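Local coordinates for protein putative 4-hydroxybenzoyl-CoA thioesterase (Geobacillus stearothermophilus, PDB 2OIW) that probably hydrolyses acyl-coenzyme A thioesters, possibly 4-hydroxybenzoyl-CoA, as a four-chain assembly of hotdog-fold subunits, at residues R50-I55 with N108-T113; E79-T84 with E117-D122; Y68-T73 with I92-V97. All blocks are in the same frame, centred on the assembly; numbering follows the deposited sequence.

Overall arrangement
From the N terminus, the chain runs through strand 5-9, helix 27-34 and helix 36-42 and reaches 50-55, which opens contact 1. That contact closes when the end of strand 97-110 returns beside strand 53-62. Contact 3 is nested within this loop. It ties the beginning of strand 72-81 to the end of strand 85-94. Contact 2 starts at 79-84 and closes at 117-122, so its loop crosses those of contacts 1 and 3. It joins the 82-84 connection to the approach to helix 121-128. Contacts 1 and 2 touch through Asn108. Contact 3 lies on the opposite side of the chain's centre, about 33 Å from contact 1 between centres. All three contacts reach the same antiparallel sheet.

Contact 1. Residues R50-I55 with N108-T113; sequences RWRMVI and NFNFDT
Phe109 N donates to Arg52 O at 2.6 Å, a short and nearly straight bond (164° at the hydrogen). It starts the antiparallel pairing of strand 53-62 with the end of strand 97-110 in the hotdog sheet. The next pair, Met53 with Asn108, is non-hydrogen-bonded. A water bridges the strand ends, giving hydrogens to Trp51 O and Phe109 O and accepting from Phe111 N.

The Arg52 side chain starts with CG anti to its carbonyl carbon (chi1 -66°). It runs side by side with Asn108 and Asn110. Its guanidinium plane stands 64° from the Asn108 amide. NH1 reaches Asn108 OD1 through one water and Asp112 OD2 through another. Both amide nitrogens, Asn108 ND2 and Asn110 ND2, donate to the Glu117 carboxylate. In the turn that follows, Thr113 N donates to Asn110 OD1, an Asx motif.

Packing surrounds these bonds. Met53 is selenomethionine here, and its bent chain brings CE to 3.4 Å from Asn108 CA. Val54 CG2 touches Phe109 CB at 3.8 Å and Phe111 CZ at 4.0 Å. Trp51 and Phe111 also pack on Val19 of the second subunit. The Phe111 ring turns its edge to Trp51 O, while Phe109 CD2 sits 3.7 Å above the ring plane, over its centre.

Contact 2. Residues E79-T84 with E117-D122; sequences ERIGNT and EPIPDD
Ile81 and Ile119 meet with their side chains crossed at about a right angle. The touching atoms are Ile81 CG2 and Ile119 CD1, 4.1 Å apart. In Ile119, CG1 lies anti to the carbonyl carbon (chi1 -58°), and chi2 of 176° extends the branch to CD1. Ile81 also touches Arg124, Leu127 and Arg128 of helix 121-128.

Asn83 and Pro118 are arranged differently. They lie side by side and point the same way. The amide end of Asn83 runs past the proline ring, with OD1 3.9 Å from Pro118 CB and ND2 4.0 Å from Pro118 CG. Thr84 approaches the same ring by its methyl group. Its CG2, anti to the carbonyl carbon, comes to 3.8 Å from Pro118 CD.

Between these groups the backbones are joined by one hydrogen bond. Ile119 N donates to Asn83 O at 3.0 Å, with the donor in the carbonyl plane and an angle of 156° at the hydrogen. The CA-H of Pro118 points to the same oxygen, its CA 3.3 Å from Asn83 O. Arg124 NH2 gives this oxygen a further hydrogen bond, and Arg124 NH1 binds Gly82 O. The guanidinium thus grips two successive carbonyls of the turn. A second CA-H...O contact runs from Thr84 CA to Glu117 O, 3.5 Å.

Asn108 lies alongside, with backbone bonds to both Thr84 and Glu117. A classic beta bulge at Glu79 and Arg80, facing Thr87, marks the corner of the chain before this turn. Pro120 takes the N-cap position of helix 121-128. The arrangement packs the end of strand 72-81 and the turn after it against the lead-in of the C-terminal helix, at the edge of the hotdog sheet.

Contact 3. Residues Y68-T73 with I92-V97; sequences YGQDVT and IHQNGV
Thr73 and His93 form a hydrogen-bonded antiparallel pair at the open end of the hairpin made by strands 72-81 and 85-94. Thr73 N donates to His93 O and His93 N donates to Thr73 O, each at 2.9 Å. Both bonds are fairly straight, 161° and 169° at the hydrogen.

Beyond this pair a side chain takes over from the backbone. Gln94 has CG anti to its backbone N (chi1 -176°) and an extended chain. Its NE2 donates to Gln70 O at 2.9 Å. The donor lies above the plane of that carbonyl, while the oxygen sits close to the plane of the Gln94 amide. NE2 also donates to Tyr67 O, so two backbone oxygens hold this buried amide. The aliphatic CG1 of Val72 packs beside the same nitrogen, 3.5 Å from Gln94 NE2. A water further links Asp71 O with Asn95 N.

Val72 CB touches Ile92 CG2 at 4.0 Å, and both residues pack on Trp30 of helix 27-34. On the opposite face of the sheet, His93 meets the Tyr75 ring edge-to-face and bonds to Glu91 through NE2.

Gln94 to Val97 form a type I' turn, leading the chain straight into strand 97-110. Strands 72-81, 85-94 and 97-110 follow one another as a meander, part of the antiparallel sheet that wraps round a helix in the hotdog fold.

Contact 1. Residues R50-I55 with N108-T113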
loop_
_atom_site.group_PDB
_atom_site.type_symbol
_atom_site.label_atom_id
_atom_site.label_comp_id
_atom_site.label_asym_id
_atom_site.label_seq_id
_atom_site.Cartn_x
_atom_site.Cartn_y
_atom_site.Cartn_z
ATOM N N ARG A 50 -18.966 10.052 10.533
ATOM C CA ARG A 50 -20.231 9.969 9.837
ATOM C C ARG A 50 -20.151 9.108 8.550
ATOM O O ARG A 50 -20.860 9.356 7.580
ATOM C CB ARG A 50 -20.693 11.385 9.534
ATOM C CG ARG A 50 -21.207 12.073 10.789
ATOM C CD ARG A 50 -21.480 13.539 10.567
ATOM N NE ARG A 50 -20.270 14.357 10.601
ATOM C CZ ARG A 50 -19.549 14.628 11.695
ATOM N NH1 ARG A 50 -19.867 14.119 12.880
ATOM N NH2 ARG A 50 -18.477 15.388 11.590
ATOM N N TRP A 51 -19.278 8.106 8.574
ATOM C CA TRP A 51 -19.068 7.204 7.443
ATOM C C TRP A 51 -20.202 6.181 7.329
ATOM O O TRP A 51 -20.671 5.661 8.334
ATOM C CB TRP A 51 -17.727 6.473 7.561
ATOM C CG TRP A 51 -17.247 5.972 6.217
ATOM C CD1 TRP A 51 -17.381 4.709 5.714
ATOM C CD2 TRP A 51 -16.609 6.748 5.203
ATOM N NE1 TRP A 51 -16.857 4.646 4.447
ATOM C CE2 TRP A 51 -16.366 5.884 4.108
ATOM C CE3 TRP A 51 -16.203 8.090 5.112
ATOM C CZ2 TRP A 51 -15.741 6.318 2.932
ATOM C CZ3 TRP A 51 -15.561 8.518 3.932
ATOM C CH2 TRP A 51 -15.351 7.637 2.868
ATOM N N ARG A 52 -20.602 5.868 6.098
ATOM C CA ARG A 52 -21.785 5.045 5.834
ATOM C C ARG A 52 -21.542 3.893 4.847
ATOM O O ARG A 52 -22.301 2.940 4.817
ATOM C CB ARG A 52 -22.914 5.934 5.307
ATOM C CG ARG A 52 -23.377 6.902 6.339
ATOM C CD ARG A 52 -24.330 7.999 5.857
ATOM N NE ARG A 52 -24.294 9.047 6.897
ATOM C CZ ARG A 52 -24.801 8.904 8.126
ATOM N NH1 ARG A 52 -25.432 7.775 8.465
ATOM N NH2 ARG A 52 -24.679 9.888 9.018
HETATM N N MSE A 53 -20.500 4.013 4.034
HETATM C CA MSE A 53 -20.282 3.133 2.889
HETATM C C MSE A 53 -19.418 1.950 3.252
HETATM O O MSE A 53 -18.271 2.132 3.615
HETATM C CB MSE A 53 -19.606 3.924 1.780
HETATM C CG MSE A 53 -20.530 4.895 1.065
HETATM SE SE MSE A 53 -21.599 4.037 -0.327
HETATM C CE MSE A 53 -23.178 3.571 0.657
ATOM N N VAL A 54 -19.984 0.749 3.141
ATOM C CA VAL A 54 -19.277 -0.500 3.385
ATOM C C VAL A 54 -19.352 -1.428 2.155
ATOM O O VAL A 54 -20.429 -1.857 1.768
ATOM C CB VAL A 54 -19.879 -1.272 4.603
ATOM C CG1 VAL A 54 -18.947 -2.406 5.015
ATOM C CG2 VAL A 54 -20.150 -0.326 5.785
ATOM N N ILE A 55 -18.198 -1.785 1.585
ATOM C CA ILE A 55 -18.148 -2.760 0.474
ATOM C C ILE A 55 -18.506 -4.184 0.920
ATOM O O ILE A 55 -18.121 -4.654 2.014
ATOM C CB ILE A 55 -16.783 -2.679 -0.258
ATOM C CG1 ILE A 55 -16.843 -3.329 -1.650
ATOM C CG2 ILE A 55 -15.677 -3.144 0.651
ATOM C CD1 ILE A 55 -15.665 -2.930 -2.565
ATOM N N ASN A 108 -25.124 1.013 2.154
ATOM C CA ASN A 108 -25.263 2.228 2.985
ATOM C C ASN A 108 -25.577 1.771 4.409
ATOM O O ASN A 108 -26.714 1.386 4.711
ATOM C CB ASN A 108 -26.392 3.127 2.445
ATOM C CG ASN A 108 -26.764 4.270 3.409
ATOM O OD1 ASN A 108 -25.900 4.915 4.023
ATOM N ND2 ASN A 108 -28.053 4.528 3.524
ATOM N N PHE A 109 -24.567 1.783 5.274
ATOM C CA PHE A 109 -24.732 1.330 6.633
ATOM C C PHE A 109 -24.828 2.513 7.603
ATOM O O PHE A 109 -23.918 3.340 7.701
ATOM C CB PHE A 109 -23.630 0.341 7.047
ATOM C CG PHE A 109 -23.987 -0.448 8.259
ATOM C CD1 PHE A 109 -24.725 -1.615 8.144
ATOM C CD2 PHE A 109 -23.630 0.003 9.528
ATOM C CE1 PHE A 109 -25.119 -2.342 9.287
ATOM C CE2 PHE A 109 -24.000 -0.705 10.680
ATOM C CZ PHE A 109 -24.743 -1.889 10.555
ATOM N N ASN A 110 -25.948 2.576 8.317
ATOM C CA ASN A 110 -26.143 3.550 9.391
ATOM C C ASN A 110 -25.590 2.994 10.699
ATOM O O ASN A 110 -26.208 2.138 11.351
ATOM C CB ASN A 110 -27.621 3.943 9.514
ATOM C CG ASN A 110 -27.839 5.237 10.321
ATOM O OD1 ASN A 110 -27.270 5.437 11.402
ATOM N ND2 ASN A 110 -28.698 6.103 9.802
ATOM N N PHE A 111 -24.417 3.504 11.060
ATOM C CA PHE A 111 -23.712 3.070 12.248
ATOM C C PHE A 111 -24.446 3.574 13.500
ATOM O O PHE A 111 -24.477 2.880 14.523
ATOM C CB PHE A 111 -22.244 3.521 12.202
ATOM C CG PHE A 111 -21.379 2.739 11.209
ATOM C CD1 PHE A 111 -20.875 1.468 11.536
ATOM C CD2 PHE A 111 -21.043 3.283 9.973
ATOM C CE1 PHE A 111 -20.066 0.756 10.641
ATOM C CE2 PHE A 111 -20.226 2.579 9.062
ATOM C CZ PHE A 111 -19.739 1.314 9.400
ATOM N N ASP A 112 -25.087 4.744 13.411
ATOM C CA ASP A 112 -25.888 5.262 14.528
ATOM C C ASP A 112 -27.068 4.345 14.884
ATOM O O ASP A 112 -27.277 4.014 16.055
ATOM C CB ASP A 112 -26.371 6.703 14.266
ATOM C CG ASP A 112 -25.216 7.714 14.166
ATOM O OD1 ASP A 112 -24.235 7.625 14.959
ATOM O OD2 ASP A 112 -25.303 8.614 13.295
ATOM N N THR A 113 -27.838 3.941 13.881
ATOM C CA THR A 113 -28.960 3.021 14.110
ATOM C C THR A 113 -28.533 1.549 14.090
ATOM O O THR A 113 -29.317 0.677 14.433
ATOM C CB THR A 113 -30.063 3.188 13.064
ATOM O OG1 THR A 113 -29.518 2.917 11.770
ATOM C CG2 THR A 113 -30.674 4.597 13.107
HETATM O O HOH W 1 -23.200 5.745 9.580
HETATM O O HOH W 2 -26.570 5.593 6.925
HETATM O O HOH W 3 -26.898 8.786 11.018
#

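Contact 2. Residues E79-T84 with E117-D122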
loop_
_atom_site.group_PDB
_atom_site.type_symbol
_atom_site.label_atom_id
_atom_site.label_comp_id
_atom_site.label_asym_id
_atom_site.label_seq_id
_atom_site.Cartn_x
_atom_site.Cartn_y
_atom_site.Cartn_z
ATOM N N GLU A 79 -24.271 1.066 -11.749
ATOM C CA GLU A 79 -24.986 0.068 -12.560
ATOM C C GLU A 79 -26.372 -0.294 -11.991
ATOM O O GLU A 79 -27.299 -0.599 -12.742
ATOM C CB GLU A 79 -24.165 -1.204 -12.740
ATOM C CG GLU A 79 -24.797 -2.160 -13.740
ATOM C CD GLU A 79 -24.088 -3.504 -13.856
ATOM O OE1 GLU A 79 -23.656 -4.056 -12.818
ATOM O OE2 GLU A 79 -24.004 -4.026 -15.000
ATOM N N ARG A 80 -26.506 -0.288 -10.669
ATOM C CA ARG A 80 -27.800 -0.518 -10.044
ATOM C C ARG A 80 -27.883 0.278 -8.755
ATOM O O ARG A 80 -26.953 0.294 -7.966
ATOM C CB ARG A 80 -28.002 -2.014 -9.779
ATOM C CG ARG A 80 -29.412 -2.402 -9.368
ATOM C CD ARG A 80 -29.364 -3.800 -8.799
ATOM N NE ARG A 80 -30.635 -4.486 -8.979
ATOM C CZ ARG A 80 -31.622 -4.458 -8.093
ATOM N NH1 ARG A 80 -31.472 -3.782 -6.960
ATOM N NH2 ARG A 80 -32.746 -5.108 -8.336
ATOM N N ILE A 81 -29.005 0.964 -8.556
ATOM C CA ILE A 81 -29.318 1.557 -7.251
ATOM C C ILE A 81 -30.297 0.617 -6.568
ATOM O O ILE A 81 -31.420 0.470 -7.021
ATOM C CB ILE A 81 -29.946 2.973 -7.377
ATOM C CG1 ILE A 81 -29.074 3.867 -8.280
ATOM C CG2 ILE A 81 -30.121 3.603 -5.982
ATOM C CD1 ILE A 81 -29.700 5.212 -8.734
ATOM N N GLY A 82 -29.854 -0.063 -5.515
ATOM C CA GLY A 82 -30.726 -1.003 -4.827
ATOM C C GLY A 82 -31.487 -0.297 -3.713
ATOM O O GLY A 82 -31.623 0.915 -3.715
ATOM N N ASN A 83 -31.972 -1.053 -2.737
ATOM C CA ASN A 83 -32.669 -0.451 -1.613
ATOM C C ASN A 83 -31.692 0.168 -0.629
ATOM O O ASN A 83 -31.755 1.356 -0.372
ATOM C CB ASN A 83 -33.590 -1.475 -0.924
ATOM C CG ASN A 83 -34.496 -0.841 0.104
ATOM O OD1 ASN A 83 -35.014 0.257 -0.094
ATOM N ND2 ASN A 83 -34.704 -1.539 1.211
ATOM N N THR A 84 -30.785 -0.652 -0.092
ATOM C CA THR A 84 -29.795 -0.207 0.887
ATOM C C THR A 84 -28.394 -0.322 0.292
ATOM O O THR A 84 -27.397 -0.043 0.977
ATOM C CB THR A 84 -29.817 -1.094 2.151
ATOM O OG1 THR A 84 -29.339 -2.399 1.808
ATOM C CG2 THR A 84 -31.213 -1.193 2.730
ATOM N N GLU A 117 -29.277 1.038 5.631
ATOM C CA GLU A 117 -30.240 2.126 5.569
ATOM C C GLU A 117 -30.707 2.271 4.132
ATOM O O GLU A 117 -29.895 2.437 3.233
ATOM C CB GLU A 117 -29.602 3.440 6.085
ATOM C CG GLU A 117 -30.551 4.674 6.232
ATOM C CD GLU A 117 -29.813 6.027 6.308
ATOM O OE1 GLU A 117 -28.945 6.308 5.457
ATOM O OE2 GLU A 117 -30.105 6.834 7.220
ATOM N N PRO A 118 -32.011 2.126 3.900
ATOM C CA PRO A 118 -32.519 2.578 2.614
ATOM C C PRO A 118 -31.940 3.942 2.243
ATOM O O PRO A 118 -32.099 4.932 2.989
ATOM C CB PRO A 118 -34.033 2.645 2.845
ATOM C CG PRO A 118 -34.289 1.508 3.798
ATOM C CD PRO A 118 -33.068 1.497 4.722
ATOM N N ILE A 119 -31.238 3.962 1.114
ATOM C CA ILE A 119 -30.623 5.166 0.600
ATOM C C ILE A 119 -31.653 6.298 0.603
ATOM O O ILE A 119 -32.715 6.156 0.021
ATOM C CB ILE A 119 -30.103 4.925 -0.817
ATOM C CG1 ILE A 119 -29.096 3.766 -0.809
ATOM C CG2 ILE A 119 -29.541 6.210 -1.406
ATOM C CD1 ILE A 119 -28.576 3.373 -2.178
ATOM N N PRO A 120 -31.372 7.406 1.314
ATOM C CA PRO A 120 -32.379 8.483 1.326
ATOM C C PRO A 120 -32.672 9.011 -0.087
ATOM O O PRO A 120 -31.800 8.970 -0.968
ATOM C CB PRO A 120 -31.734 9.576 2.203
ATOM C CG PRO A 120 -30.720 8.862 3.040
ATOM C CD PRO A 120 -30.206 7.724 2.157
ATOM N N ASP A 121 -33.889 9.510 -0.285
ATOM C CA ASP A 121 -34.346 9.912 -1.616
ATOM C C ASP A 121 -33.478 10.983 -2.283
ATOM O O ASP A 121 -33.198 10.882 -3.492
ATOM C CB ASP A 121 -35.827 10.316 -1.604
ATOM C CG ASP A 121 -36.741 9.191 -2.082
ATOM O OD1 ASP A 121 -36.335 8.394 -2.964
ATOM O OD2 ASP A 121 -37.884 9.115 -1.590
ATOM N N ASP A 122 -33.036 11.979 -1.505
ATOM C CA ASP A 122 -32.209 13.051 -2.056
ATOM C C ASP A 122 -30.964 12.453 -2.757
ATOM O O ASP A 122 -30.610 12.855 -3.877
ATOM C CB ASP A 122 -31.900 14.175 -1.015
ATOM C CG ASP A 122 -30.819 13.781 0.035
ATOM O OD1 ASP A 122 -31.191 13.393 1.165
ATOM O OD2 ASP A 122 -29.594 13.886 -0.244
#

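Contact 3. Residues Y68-T73 with I92-V97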
loop_
_atom_site.group_PDB
_atom_site.type_symbol
_atom_site.label_atom_id
_atom_site.label_comp_id
_atom_site.label_asym_id
_atom_site.label_seq_id
_atom_site.Cartn_x
_atom_site.Cartn_y
_atom_site.Cartn_z
ATOM N N TYR A 68 3.815 2.376 -15.125
ATOM C CA TYR A 68 4.239 3.645 -14.551
ATOM C C TYR A 68 4.696 4.573 -15.691
ATOM O O TYR A 68 5.331 4.102 -16.615
ATOM C CB TYR A 68 5.409 3.392 -13.573
ATOM C CG TYR A 68 6.095 4.641 -13.085
ATOM C CD1 TYR A 68 5.406 5.561 -12.309
ATOM C CD2 TYR A 68 7.441 4.892 -13.387
ATOM C CE1 TYR A 68 6.026 6.704 -11.856
ATOM C CE2 TYR A 68 8.067 6.026 -12.932
ATOM C CZ TYR A 68 7.344 6.942 -12.189
ATOM O OH TYR A 68 7.953 8.070 -11.733
ATOM N N GLY A 69 4.392 5.874 -15.618
ATOM C CA GLY A 69 4.940 6.863 -16.581
ATOM C C GLY A 69 3.930 7.547 -17.488
ATOM O O GLY A 69 4.251 8.518 -18.181
ATOM N N GLN A 70 2.708 7.010 -17.493
ATOM C CA GLN A 70 1.582 7.532 -18.259
ATOM C C GLN A 70 0.403 7.609 -17.291
ATOM O O GLN A 70 0.196 6.687 -16.488
ATOM C CB GLN A 70 1.207 6.570 -19.397
ATOM C CG GLN A 70 2.303 6.234 -20.404
ATOM C CD GLN A 70 1.950 5.028 -21.290
ATOM O OE1 GLN A 70 2.241 3.865 -20.955
ATOM N NE2 GLN A 70 1.295 5.305 -22.408
ATOM N N ASP A 71 -0.389 8.680 -17.373
ATOM C CA ASP A 71 -1.583 8.815 -16.514
ATOM C C ASP A 71 -2.631 7.749 -16.840
ATOM O O ASP A 71 -2.610 7.151 -17.907
ATOM C CB ASP A 71 -2.178 10.229 -16.621
ATOM C CG ASP A 71 -1.357 11.240 -15.839
ATOM O OD1 ASP A 71 -0.447 10.814 -15.074
ATOM O OD2 ASP A 71 -1.630 12.446 -15.972
ATOM N N VAL A 72 -3.519 7.496 -15.894
ATOM C CA VAL A 72 -4.643 6.580 -16.105
ATOM C C VAL A 72 -5.892 7.340 -15.728
ATOM O O VAL A 72 -5.818 8.325 -14.977
ATOM C CB VAL A 72 -4.545 5.308 -15.236
ATOM C CG1 VAL A 72 -3.230 4.556 -15.532
ATOM C CG2 VAL A 72 -4.710 5.631 -13.748
ATOM N N THR A 73 -7.015 6.918 -16.297
ATOM C CA THR A 73 -8.305 7.515 -16.001
ATOM C C THR A 73 -9.263 6.453 -15.531
ATOM O O THR A 73 -9.464 5.438 -16.204
ATOM C CB THR A 73 -8.913 8.227 -17.227
ATOM O OG1 THR A 73 -7.939 9.124 -17.759
ATOM C CG2 THR A 73 -10.141 9.008 -16.838
ATOM N N ILE A 92 -10.750 1.262 -15.750
ATOM C CA ILE A 92 -9.518 2.053 -15.792
ATOM C C ILE A 92 -8.926 1.994 -17.188
ATOM O O ILE A 92 -8.792 0.912 -17.763
ATOM C CB ILE A 92 -8.483 1.592 -14.738
ATOM C CG1 ILE A 92 -9.098 1.608 -13.341
ATOM C CG2 ILE A 92 -7.283 2.502 -14.748
ATOM C CD1 ILE A 92 -8.191 1.045 -12.300
ATOM N N HIS A 93 -8.616 3.176 -17.737
ATOM C CA HIS A 93 -8.032 3.327 -19.053
ATOM C C HIS A 93 -6.609 3.909 -18.940
ATOM O O HIS A 93 -6.282 4.652 -18.000
ATOM C CB HIS A 93 -8.866 4.270 -19.939
ATOM C CG HIS A 93 -10.262 3.798 -20.222
ATOM N ND1 HIS A 93 -10.937 4.138 -21.372
ATOM C CD2 HIS A 93 -11.120 3.031 -19.500
ATOM C CE1 HIS A 93 -12.146 3.599 -21.356
ATOM N NE2 HIS A 93 -12.282 2.922 -20.228
ATOM N N GLN A 94 -5.775 3.568 -19.913
ATOM C CA GLN A 94 -4.446 4.170 -20.060
ATOM C C GLN A 94 -4.180 4.250 -21.556
ATOM O O GLN A 94 -4.512 3.316 -22.291
ATOM C CB GLN A 94 -3.363 3.359 -19.350
ATOM C CG GLN A 94 -1.946 4.001 -19.394
ATOM C CD GLN A 94 -0.927 3.284 -18.501
ATOM O OE1 GLN A 94 -0.605 2.113 -18.713
ATOM N NE2 GLN A 94 -0.407 3.996 -17.498
ATOM N N ASN A 95 -3.625 5.370 -22.019
ATOM C CA ASN A 95 -3.350 5.521 -23.455
ATOM C C ASN A 95 -4.599 5.297 -24.309
ATOM O O ASN A 95 -4.524 4.752 -25.408
ATOM C CB ASN A 95 -2.239 4.549 -23.885
ATOM C CG ASN A 95 -1.568 4.975 -25.189
ATOM O OD1 ASN A 95 -1.346 6.179 -25.429
ATOM N ND2 ASN A 95 -1.271 4.000 -26.055
ATOM N N GLY A 96 -5.752 5.670 -23.765
ATOM C CA GLY A 96 -7.024 5.529 -24.467
ATOM C C GLY A 96 -7.476 4.094 -24.695
ATOM O O GLY A 96 -8.232 3.842 -25.600
ATOM N N VAL A 97 -7.013 3.155 -23.873
ATOM C CA VAL A 97 -7.371 1.734 -23.994
ATOM C C VAL A 97 -7.930 1.272 -22.622
ATOM O O VAL A 97 -7.372 1.630 -21.574
ATOM C CB VAL A 97 -6.106 0.869 -24.392
ATOM C CG1 VAL A 97 -6.412 -0.624 -24.421
ATOM C CG2 VAL A 97 -5.539 1.275 -25.760
HETATM O O HOH W 4 -3.167 7.508 -20.322
#